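Local atomic coordinates of condensin complex subunit 3 (Schizosaccharomyces pombe, PDB entry 5OQR), a protein that serves as a regulatory subunit of condensin, the complex required to convert interphase chromatin into condensed, mitotic-like chromosomes. Residues L388-L392 / S393-L397; C420-L423 / V424-T428; D485-K488 / T489-P493. All coordinates share one frame; numbering follows the deposited sequence.

Interaction 1 of 3, residues L388-L392 / S393-L397; sequences LTNSL and STMAL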
ATOM      1  N   LEU A 388     -13.348  38.413   3.318  1.00 37.12           N
ATOM      2  CA  LEU A 388     -14.043  37.168   3.625  1.00 37.12           C
ATOM      3  C   LEU A 388     -15.446  37.440   4.145  1.00 32.68           C
ATOM      4  O   LEU A 388     -16.408  36.781   3.736  1.00 33.00           O
ATOM      5  CB  LEU A 388     -13.240  36.361   4.645  1.00 40.02           C
ATOM      6  CG  LEU A 388     -11.842  35.936   4.192  1.00 38.08           C
ATOM      7  CD1 LEU A 388     -11.054  35.372   5.357  1.00 36.66           C
ATOM      8  CD2 LEU A 388     -11.930  34.922   3.068  1.00 35.20           C
ATOM      9  N   THR A 389     -15.584  38.415   5.044  1.00 33.17           N
ATOM     10  CA  THR A 389     -16.902  38.773   5.554  1.00 36.43           C
ATOM     11  C   THR A 389     -17.841  39.166   4.421  1.00 43.19           C
ATOM     12  O   THR A 389     -19.044  38.889   4.477  1.00 45.56           O
ATOM     13  CB  THR A 389     -16.781  39.916   6.559  1.00 38.15           C
ATOM     14  OG1 THR A 389     -15.815  39.576   7.560  1.00 38.03           O
ATOM     15  CG2 THR A 389     -18.121  40.188   7.225  1.00 43.15           C
ATOM     16  N   ASN A 390     -17.310  39.814   3.386  1.00 40.74           N
ATOM     17  CA  ASN A 390     -18.142  40.229   2.265  1.00 40.92           C
ATOM     18  C   ASN A 390     -18.473  39.054   1.354  1.00 42.75           C
ATOM     19  O   ASN A 390     -19.630  38.869   0.965  1.00 49.59           O
ATOM     20  CB  ASN A 390     -17.440  41.333   1.473  1.00 52.67           C
ATOM     21  CG  ASN A 390     -18.178  41.696   0.200  1.00 56.96           C
ATOM     22  OD1 ASN A 390     -19.160  42.437   0.227  1.00 58.89           O
ATOM     23  ND2 ASN A 390     -17.709  41.173  -0.927  1.00 57.89           N
ATOM     24  N   SER A 391     -17.468  38.248   1.009  1.00 40.93           N
ATOM     25  CA  SER A 391     -17.686  37.149   0.074  1.00 38.85           C
ATOM     26  C   SER A 391     -18.723  36.167   0.601  1.00 37.42           C
ATOM     27  O   SER A 391     -19.513  35.613  -0.172  1.00 35.38           O
ATOM     28  CB  SER A 391     -16.367  36.431  -0.201  1.00 41.82           C
ATOM     29  OG  SER A 391     -15.384  37.340  -0.659  1.00 51.47           O
ATOM     30  N   LEU A 392     -18.734  35.931   1.913  1.00 39.50           N
ATOM     31  CA  LEU A 392     -19.700  34.999   2.482  1.00 44.89           C
ATOM     32  C   LEU A 392     -21.091  35.611   2.554  1.00 42.74           C
ATOM     33  O   LEU A 392     -22.089  34.887   2.490  1.00 39.58           O
ATOM     34  CB  LEU A 392     -19.248  34.559   3.873  1.00 47.96           C
ATOM     35  CG  LEU A 392     -18.010  33.663   3.923  1.00 37.44           C
ATOM     36  CD1 LEU A 392     -17.370  33.720   5.299  1.00 32.86           C
ATOM     37  CD2 LEU A 392     -18.376  32.233   3.563  1.00 36.45           C
ATOM     38  N   SER A 393     -21.176  36.935   2.677  1.00 45.66           N
ATOM     39  CA  SER A 393     -22.466  37.591   2.845  1.00 46.23           C
ATOM     40  C   SER A 393     -23.186  37.814   1.520  1.00 40.78           C
ATOM     41  O   SER A 393     -24.419  37.774   1.482  1.00 51.04           O
ATOM     42  CB  SER A 393     -22.280  38.929   3.559  1.00 41.09           C
ATOM     43  OG  SER A 393     -21.790  38.740   4.874  1.00 42.85           O
ATOM     44  N   THR A 394     -22.451  38.043   0.435  1.00 46.20           N
ATOM     45  CA  THR A 394     -23.048  38.440  -0.836  1.00 52.64           C
ATOM     46  C   THR A 394     -22.906  37.398  -1.934  1.00 53.02           C
ATOM     47  O   THR A 394     -23.858  37.168  -2.682  1.00 65.06           O
ATOM     48  CB  THR A 394     -22.426  39.754  -1.322  1.00 54.41           C
ATOM     49  OG1 THR A 394     -21.092  39.515  -1.782  1.00 67.58           O
ATOM     50  CG2 THR A 394     -22.394  40.786  -0.199  1.00 52.26           C
ATOM     51  N   MET A 395     -21.747  36.759  -2.056  1.00 47.68           N
ATOM     52  CA  MET A 395     -21.509  35.843  -3.156  1.00 54.99           C
ATOM     53  C   MET A 395     -22.137  34.481  -2.871  1.00 58.63           C
ATOM     54  O   MET A 395     -22.667  34.221  -1.786  1.00 61.62           O
ATOM     55  CB  MET A 395     -20.011  35.690  -3.403  1.00 59.76           C
ATOM     56  CG  MET A 395     -19.285  36.995  -3.625  1.00 59.64           C
ATOM     57  SD  MET A 395     -17.542  36.747  -3.988  1.00 51.55           S
ATOM     58  CE  MET A 395     -16.924  38.401  -3.713  1.00 53.99           C
ATOM     59  N   ALA A 396     -22.063  33.605  -3.864  1.00 58.78           N
ATOM     60  CA  ALA A 396     -22.570  32.240  -3.769  1.00 65.76           C
ATOM     61  C   ALA A 396     -21.434  31.281  -4.106  1.00 75.22           C
ATOM     62  O   ALA A 396     -21.403  30.681  -5.184  1.00 82.49           O
ATOM     63  CB  ALA A 396     -23.771  32.043  -4.693  1.00 73.23           C
ATOM     64  N   LEU A 397     -20.494  31.145  -3.176  1.00 71.89           N
ATOM     65  CA  LEU A 397     -19.364  30.260  -3.377  1.00 57.86           C
ATOM     66  C   LEU A 397     -19.841  28.809  -3.371  1.00 64.40           C
ATOM     67  O   LEU A 397     -20.864  28.489  -2.763  1.00 80.75           O
ATOM     68  CB  LEU A 397     -18.322  30.461  -2.277  1.00 55.71           C
ATOM     69  CG  LEU A 397     -17.593  31.805  -2.121  1.00 55.56           C
ATOM     70  CD1 LEU A 397     -18.341  32.987  -2.712  1.00 76.08           C
ATOM     71  CD2 LEU A 397     -17.308  32.058  -0.648  1.00 46.54           C
TER
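S393 sets OG anti to its own carbonyl carbon (chi1 -64°), whereas T394 holds OG1 between its backbone N and carbonyl carbon (chi1 73°); both rotations turn a hydroxyl back toward carbonyl oxygens one turn earlier, those of T389 and N390. The site is the C-terminal part of helix 378-394 in HEAT repeat 6, running on into a loop. S393 OG donates to T389 O over 2.8 Å, and a C=O...donor angle of 169° puts the hydroxyl almost straight out from the carbonyl. The peptide N of S393 adds only weak bonds, to T389 O and to N390 O. N390 O is gripped twice by T394: the backbone N lies 3.0 Å away, nearly in line with C=O, and OG1 lies 3.2 Å away, well above the carbonyl plane. One residue gives both donors, so T394 meets that one oxygen through both its backbone and its side chain. The side chains of N390 and T394 also meet, through OD1 and the methyl CG2 at 3.7 Å. M395 N follows with a bond to S391 O of 3.1 Å, again from above the carbonyl plane. Its side chain, extended beyond CG, runs back over S391 and brings CE to 3.6 Å from S391 OG. That contact is packing; the serine hydroxyl has its hydrogen bond with S387 O. The same methyl approaches N390 ND2, the two side chains crossing at about a right angle. Y347 of helix 336-348 packs against both S391 and M395, while L392 O receives a bond from Y465 OH. Still within the loop, L397 turns its side chain back to the helix, its CD2 lying 4.3 Å from L392 CD2.

Interaction 2 of 3, residues C420-L423 / V424-T428; sequences CSLL and VEIIT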
ATOM      1  N   CYS A 420     -17.911  33.335  16.366  1.00 34.73           N
ATOM      2  CA  CYS A 420     -19.331  33.006  16.406  1.00 38.95           C
ATOM      3  C   CYS A 420     -20.179  34.244  16.150  1.00 43.47           C
ATOM      4  O   CYS A 420     -21.115  34.212  15.343  1.00 45.74           O
ATOM      5  CB  CYS A 420     -19.689  32.374  17.754  1.00 50.91           C
ATOM      6  SG  CYS A 420     -18.992  30.731  18.028  1.00 48.76           S
ATOM      7  N   SER A 421     -19.862  35.349  16.826  1.00 47.40           N
ATOM      8  CA  SER A 421     -20.582  36.598  16.607  1.00 45.09           C
ATOM      9  C   SER A 421     -20.594  36.968  15.131  1.00 37.92           C
ATOM     10  O   SER A 421     -21.655  37.170  14.531  1.00 35.33           O
ATOM     11  CB  SER A 421     -19.945  37.717  17.433  1.00 47.27           C
ATOM     12  OG  SER A 421     -20.602  37.865  18.675  1.00 69.25           O
ATOM     13  N   LEU A 422     -19.409  37.062  14.531  1.00 36.02           N
ATOM     14  CA  LEU A 422     -19.316  37.459  13.132  1.00 41.70           C
ATOM     15  C   LEU A 422     -20.073  36.491  12.235  1.00 39.71           C
ATOM     16  O   LEU A 422     -20.895  36.904  11.410  1.00 44.78           O
ATOM     17  CB  LEU A 422     -17.849  37.541  12.717  1.00 47.72           C
ATOM     18  CG  LEU A 422     -17.579  37.804  11.234  1.00 49.30           C
ATOM     19  CD1 LEU A 422     -18.261  39.081  10.775  1.00 42.40           C
ATOM     20  CD2 LEU A 422     -16.084  37.873  10.981  1.00 39.67           C
ATOM     21  N   LEU A 423     -19.808  35.192  12.379  1.00 40.24           N
ATOM     22  CA  LEU A 423     -20.388  34.224  11.456  1.00 35.76           C
ATOM     23  C   LEU A 423     -21.895  34.100  11.641  1.00 36.10           C
ATOM     24  O   LEU A 423     -22.603  33.756  10.691  1.00 39.98           O
ATOM     25  CB  LEU A 423     -19.703  32.868  11.631  1.00 35.19           C
ATOM     26  CG  LEU A 423     -20.047  31.769  10.623  1.00 36.91           C
ATOM     27  CD1 LEU A 423     -20.016  32.272   9.190  1.00 37.39           C
ATOM     28  CD2 LEU A 423     -19.075  30.624  10.781  1.00 44.45           C
ATOM     29  N   VAL A 424     -22.405  34.377  12.841  1.00 38.47           N
ATOM     30  CA  VAL A 424     -23.852  34.416  13.031  1.00 35.68           C
ATOM     31  C   VAL A 424     -24.444  35.628  12.325  1.00 40.21           C
ATOM     32  O   VAL A 424     -25.516  35.543  11.715  1.00 46.58           O
ATOM     33  CB  VAL A 424     -24.199  34.405  14.531  1.00 43.96           C
ATOM     34  CG1 VAL A 424     -25.669  34.750  14.754  1.00 34.41           C
ATOM     35  CG2 VAL A 424     -23.895  33.041  15.129  1.00 41.69           C
ATOM     36  N   GLU A 425     -23.764  36.775  12.399  1.00 39.10           N
ATOM     37  CA  GLU A 425     -24.214  37.945  11.654  1.00 39.04           C
ATOM     38  C   GLU A 425     -24.293  37.634  10.166  1.00 33.34           C
ATOM     39  O   GLU A 425     -25.303  37.915   9.514  1.00 38.57           O
ATOM     40  CB  GLU A 425     -23.277  39.125  11.909  1.00 39.92           C
ATOM     41  CG  GLU A 425     -23.312  39.646  13.333  1.00 48.60           C
ATOM     42  CD  GLU A 425     -22.170  40.598  13.633  1.00 60.77           C
ATOM     43  OE1 GLU A 425     -21.372  40.878  12.714  1.00 65.62           O
ATOM     44  OE2 GLU A 425     -22.066  41.064  14.788  1.00 61.93           O
ATOM     45  N   ILE A 426     -23.235  37.037   9.617  1.00 35.97           N
ATOM     46  CA  ILE A 426     -23.235  36.661   8.206  1.00 34.27           C
ATOM     47  C   ILE A 426     -24.408  35.737   7.908  1.00 37.02           C
ATOM     48  O   ILE A 426     -25.170  35.957   6.961  1.00 43.37           O
ATOM     49  CB  ILE A 426     -21.892  36.010   7.826  1.00 29.99           C
ATOM     50  CG1 ILE A 426     -20.750  37.013   8.007  1.00 30.87           C
ATOM     51  CG2 ILE A 426     -21.927  35.496   6.389  1.00 33.23           C
ATOM     52  CD1 ILE A 426     -19.375  36.449   7.742  1.00 31.96           C
ATOM     53  N   ILE A 427     -24.571  34.687   8.717  1.00 39.80           N
ATOM     54  CA  ILE A 427     -25.624  33.710   8.462  1.00 38.38           C
ATOM     55  C   ILE A 427     -26.989  34.381   8.470  1.00 39.12           C
ATOM     56  O   ILE A 427     -27.868  34.040   7.669  1.00 45.20           O
ATOM     57  CB  ILE A 427     -25.547  32.564   9.489  1.00 42.88           C
ATOM     58  CG1 ILE A 427     -24.318  31.694   9.214  1.00 33.46           C
ATOM     59  CG2 ILE A 427     -26.808  31.702   9.444  1.00 41.55           C
ATOM     60  CD1 ILE A 427     -24.018  30.681  10.293  1.00 31.10           C
ATOM     61  N   THR A 428     -27.195  35.339   9.374  1.00 40.96           N
ATOM     62  CA  THR A 428     -28.486  36.014   9.444  1.00 48.18           C
ATOM     63  C   THR A 428     -28.747  36.835   8.189  1.00 56.31           C
ATOM     64  O   THR A 428     -29.870  36.848   7.670  1.00 63.56           O
ATOM     65  CB  THR A 428     -28.550  36.906  10.683  1.00 51.31           C
ATOM     66  OG1 THR A 428     -28.224  36.137  11.847  1.00 41.68           O
ATOM     67  CG2 THR A 428     -29.946  37.494  10.848  1.00 60.03           C
TER
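V424 begins the second half of this regular alpha-helical run: its N donates to C420 O over 2.8 Å, the first of five consecutive i to i+4 bonds, and its CG2 branch lies beside that same oxygen. E425 N repeats the bond to S421 O. The glutamate chain, extended beyond CG, crosses L422 at about a right angle, with OE1 4.1 Å from L422 CD1. I426 N bonds to L422 O at 3.0 Å with an N-H...acceptor angle of 167°. Its CG1 stands anti to the carbonyl carbon (chi1 -63°), which leads CD1 back to 4.2 Å from L422 CG. I427 N bonds to L423 O, and its CD1 meets L423 CG at 4.1 Å. T428 completes the series, donating twice to V424 O, N and OG1 arriving from opposite faces of the carbonyl plane, the hydroxyl at 2.8 Å. In the alpha-solenoid, helix 416-434 is packed on several flanks: L422 and I426 lie on helix 378-394, C420 and L423 on L469 of helix 457-471, and V424 and I427 on M486 of helix 480-495.

Interaction 3 of 3, residues D485-K488 / T489-P493; sequences DMLK and TLIIP
The side chain of I491 reaches back over M486 and L487. CB lies 3.8 Å from M486 O and CG1 continues beside the same oxygen. The CG2 branch, anti to the backbone N, turns to L487 and comes 4.1 Å from its CD2. At the tip, CD1 meets L487 CD2 at 3.9 Å and M486 CB at 4.3 Å, bridging two residues of the preceding turn. The backbone bonding is shifted here. M486 O accepts from L490 N, above the carbonyl plane, and from I491 N, in the plane at 3.0 Å with an N-H...acceptor angle of 172°; L487 O accepts from I492 N. The I491 and I492 bonds, i to i+5, mark a wider pi-type turn in helix 480-495, HEAT repeat 7; that of L490 is i to i+4. P493, with no N-H to offer, makes no bond to the turn before; the helix kinks at this residue, whose CG and CD lie against K488 O. Beyond the segments, I491 packs on V466 of helix 457-471 and on C509, L510 and V513 of helix 500-514. With an alanine at I491 the CG1, CG2 and CD1 carbons are gone, which would probably leave L487 CD2 without its neighbour and open a gap toward V466 and L510. M486 and L490 run side by side, pointing the same way; L490 packs on I427 and F431 of helix 416-434. T489 N bonds to D485 O over 2.8 Å, while T489 OG1 has D485 O at 2.9 Å and D485 OD2 at 3.0 Å, two possible acceptors for one proton.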
ATOM      1  N   ASP A 485     -29.743  30.026  19.452  1.00 40.79           N
ATOM      2  CA  ASP A 485     -30.237  30.726  18.273  1.00 40.77           C
ATOM      3  C   ASP A 485     -30.181  29.827  17.043  1.00 39.44           C
ATOM      4  O   ASP A 485     -31.201  29.593  16.386  1.00 38.16           O
ATOM      5  CB  ASP A 485     -29.422  32.000  18.048  1.00 49.35           C
ATOM      6  CG  ASP A 485     -30.072  32.939  17.051  1.00 53.15           C
ATOM      7  OD1 ASP A 485     -29.344  33.709  16.395  1.00 51.63           O
ATOM      8  OD2 ASP A 485     -31.314  32.907  16.923  1.00 61.02           O
ATOM      9  N   MET A 486     -28.992  29.317  16.713  1.00 40.30           N
ATOM     10  CA  MET A 486     -28.863  28.443  15.550  1.00 34.04           C
ATOM     11  C   MET A 486     -29.794  27.243  15.657  1.00 31.01           C
ATOM     12  O   MET A 486     -30.352  26.790  14.651  1.00 31.67           O
ATOM     13  CB  MET A 486     -27.415  27.975  15.394  1.00 39.37           C
ATOM     14  CG  MET A 486     -26.383  29.095  15.339  1.00 48.66           C
ATOM     15  SD  MET A 486     -26.881  30.475  14.303  1.00 45.60           S
ATOM     16  CE  MET A 486     -26.837  29.680  12.724  1.00 38.51           C
ATOM     17  N   LEU A 487     -29.976  26.712  16.866  1.00 33.01           N
ATOM     18  CA  LEU A 487     -30.881  25.584  17.050  1.00 34.84           C
ATOM     19  C   LEU A 487     -32.316  25.978  16.726  1.00 38.00           C
ATOM     20  O   LEU A 487     -32.979  25.342  15.899  1.00 39.43           O
ATOM     21  CB  LEU A 487     -30.774  25.060  18.484  1.00 39.08           C
ATOM     22  CG  LEU A 487     -29.540  24.229  18.842  1.00 33.86           C
ATOM     23  CD1 LEU A 487     -29.514  23.958  20.332  1.00 30.35           C
ATOM     24  CD2 LEU A 487     -29.510  22.920  18.073  1.00 36.50           C
ATOM     25  N   LYS A 488     -32.817  27.034  17.372  1.00 39.38           N
ATOM     26  CA  LYS A 488     -34.209  27.428  17.177  1.00 41.42           C
ATOM     27  C   LYS A 488     -34.459  27.916  15.758  1.00 40.02           C
ATOM     28  O   LYS A 488     -35.506  27.623  15.171  1.00 40.93           O
ATOM     29  CB  LYS A 488     -34.596  28.515  18.181  1.00 47.09           C
ATOM     30  CG  LYS A 488     -34.665  28.037  19.621  1.00 64.53           C
ATOM     31  CD  LYS A 488     -35.486  28.978  20.496  1.00 79.06           C
ATOM     32  CE  LYS A 488     -34.751  30.272  20.805  1.00 82.42           C
ATOM     33  NZ  LYS A 488     -35.051  30.747  22.186  1.00 83.24           N
ATOM     34  N   THR A 489     -33.512  28.660  15.188  1.00 42.57           N
ATOM     35  CA  THR A 489     -33.771  29.344  13.928  1.00 36.80           C
ATOM     36  C   THR A 489     -33.554  28.448  12.715  1.00 35.04           C
ATOM     37  O   THR A 489     -34.263  28.595  11.716  1.00 40.96           O
ATOM     38  CB  THR A 489     -32.886  30.586  13.818  1.00 42.98           C
ATOM     39  OG1 THR A 489     -33.021  31.378  15.004  1.00 48.12           O
ATOM     40  CG2 THR A 489     -33.287  31.427  12.614  1.00 53.94           C
ATOM     41  N   LEU A 490     -32.597  27.523  12.772  1.00 36.18           N
ATOM     42  CA  LEU A 490     -32.204  26.795  11.569  1.00 35.69           C
ATOM     43  C   LEU A 490     -32.166  25.281  11.744  1.00 32.12           C
ATOM     44  O   LEU A 490     -32.783  24.551  10.962  1.00 34.38           O
ATOM     45  CB  LEU A 490     -30.840  27.291  11.098  1.00 32.64           C
ATOM     46  CG  LEU A 490     -30.842  28.751  10.648  1.00 37.04           C
ATOM     47  CD1 LEU A 490     -29.724  29.511  11.313  1.00 36.47           C
ATOM     48  CD2 LEU A 490     -30.727  28.842   9.139  1.00 45.08           C
ATOM     49  N   ILE A 491     -31.450  24.793  12.757  1.00 37.16           N
ATOM     50  CA  ILE A 491     -31.170  23.361  12.849  1.00 33.02           C
ATOM     51  C   ILE A 491     -32.454  22.573  13.087  1.00 34.65           C
ATOM     52  O   ILE A 491     -32.787  21.658  12.325  1.00 34.52           O
ATOM     53  CB  ILE A 491     -30.125  23.087  13.944  1.00 32.19           C
ATOM     54  CG1 ILE A 491     -28.777  23.668  13.523  1.00 29.94           C
ATOM     55  CG2 ILE A 491     -29.980  21.586  14.203  1.00 32.67           C
ATOM     56  CD1 ILE A 491     -27.779  23.788  14.642  1.00 29.37           C
ATOM     57  N   ILE A 492     -33.186  22.901  14.154  1.00 38.53           N
ATOM     58  CA  ILE A 492     -34.426  22.177  14.443  1.00 37.45           C
ATOM     59  C   ILE A 492     -35.417  22.306  13.294  1.00 40.38           C
ATOM     60  O   ILE A 492     -35.938  21.275  12.839  1.00 45.69           O
ATOM     61  CB  ILE A 492     -35.016  22.638  15.787  1.00 43.73           C
ATOM     62  CG1 ILE A 492     -33.978  22.558  16.912  1.00 39.91           C
ATOM     63  CG2 ILE A 492     -36.243  21.796  16.138  1.00 43.22           C
ATOM     64  CD1 ILE A 492     -33.488  21.170  17.227  1.00 40.96           C
ATOM     65  N   PRO A 493     -35.720  23.501  12.778  1.00 38.62           N
ATOM     66  CA  PRO A 493     -36.578  23.576  11.584  1.00 40.87           C
ATOM     67  C   PRO A 493     -36.095  22.701  10.440  1.00 39.83           C
ATOM     68  O   PRO A 493     -36.912  22.098   9.734  1.00 43.89           O
ATOM     69  CB  PRO A 493     -36.530  25.066  11.220  1.00 47.24           C
ATOM     70  CG  PRO A 493     -36.212  25.754  12.492  1.00 41.53           C
ATOM     71  CD  PRO A 493     -35.331  24.838  13.263  1.00 40.61           C
TER

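The three contacts follow one another along the solenoid, interactions 2 and 3 each within one helix, interaction 1 in the last part of one and the loop after it. Interaction 2 is the middle member, its centre about 12 Å from that of interaction 1 and about 14 Å from that of interaction 3. Toward 388-397, I426 CG2 meets S393 OG at 3.6 Å, and L422 CD1 meets T389 CG2 at 3.7 Å. Toward 485-493, I427 CG2 approaches M486 CE at 3.9 Å, and V424 CG2 lies 4.0 Å from M486 SD. All are packing contacts. Interactions 1 and 3 do not touch, nearest atoms about 12 Å apart, and helix 416-434 contacts both.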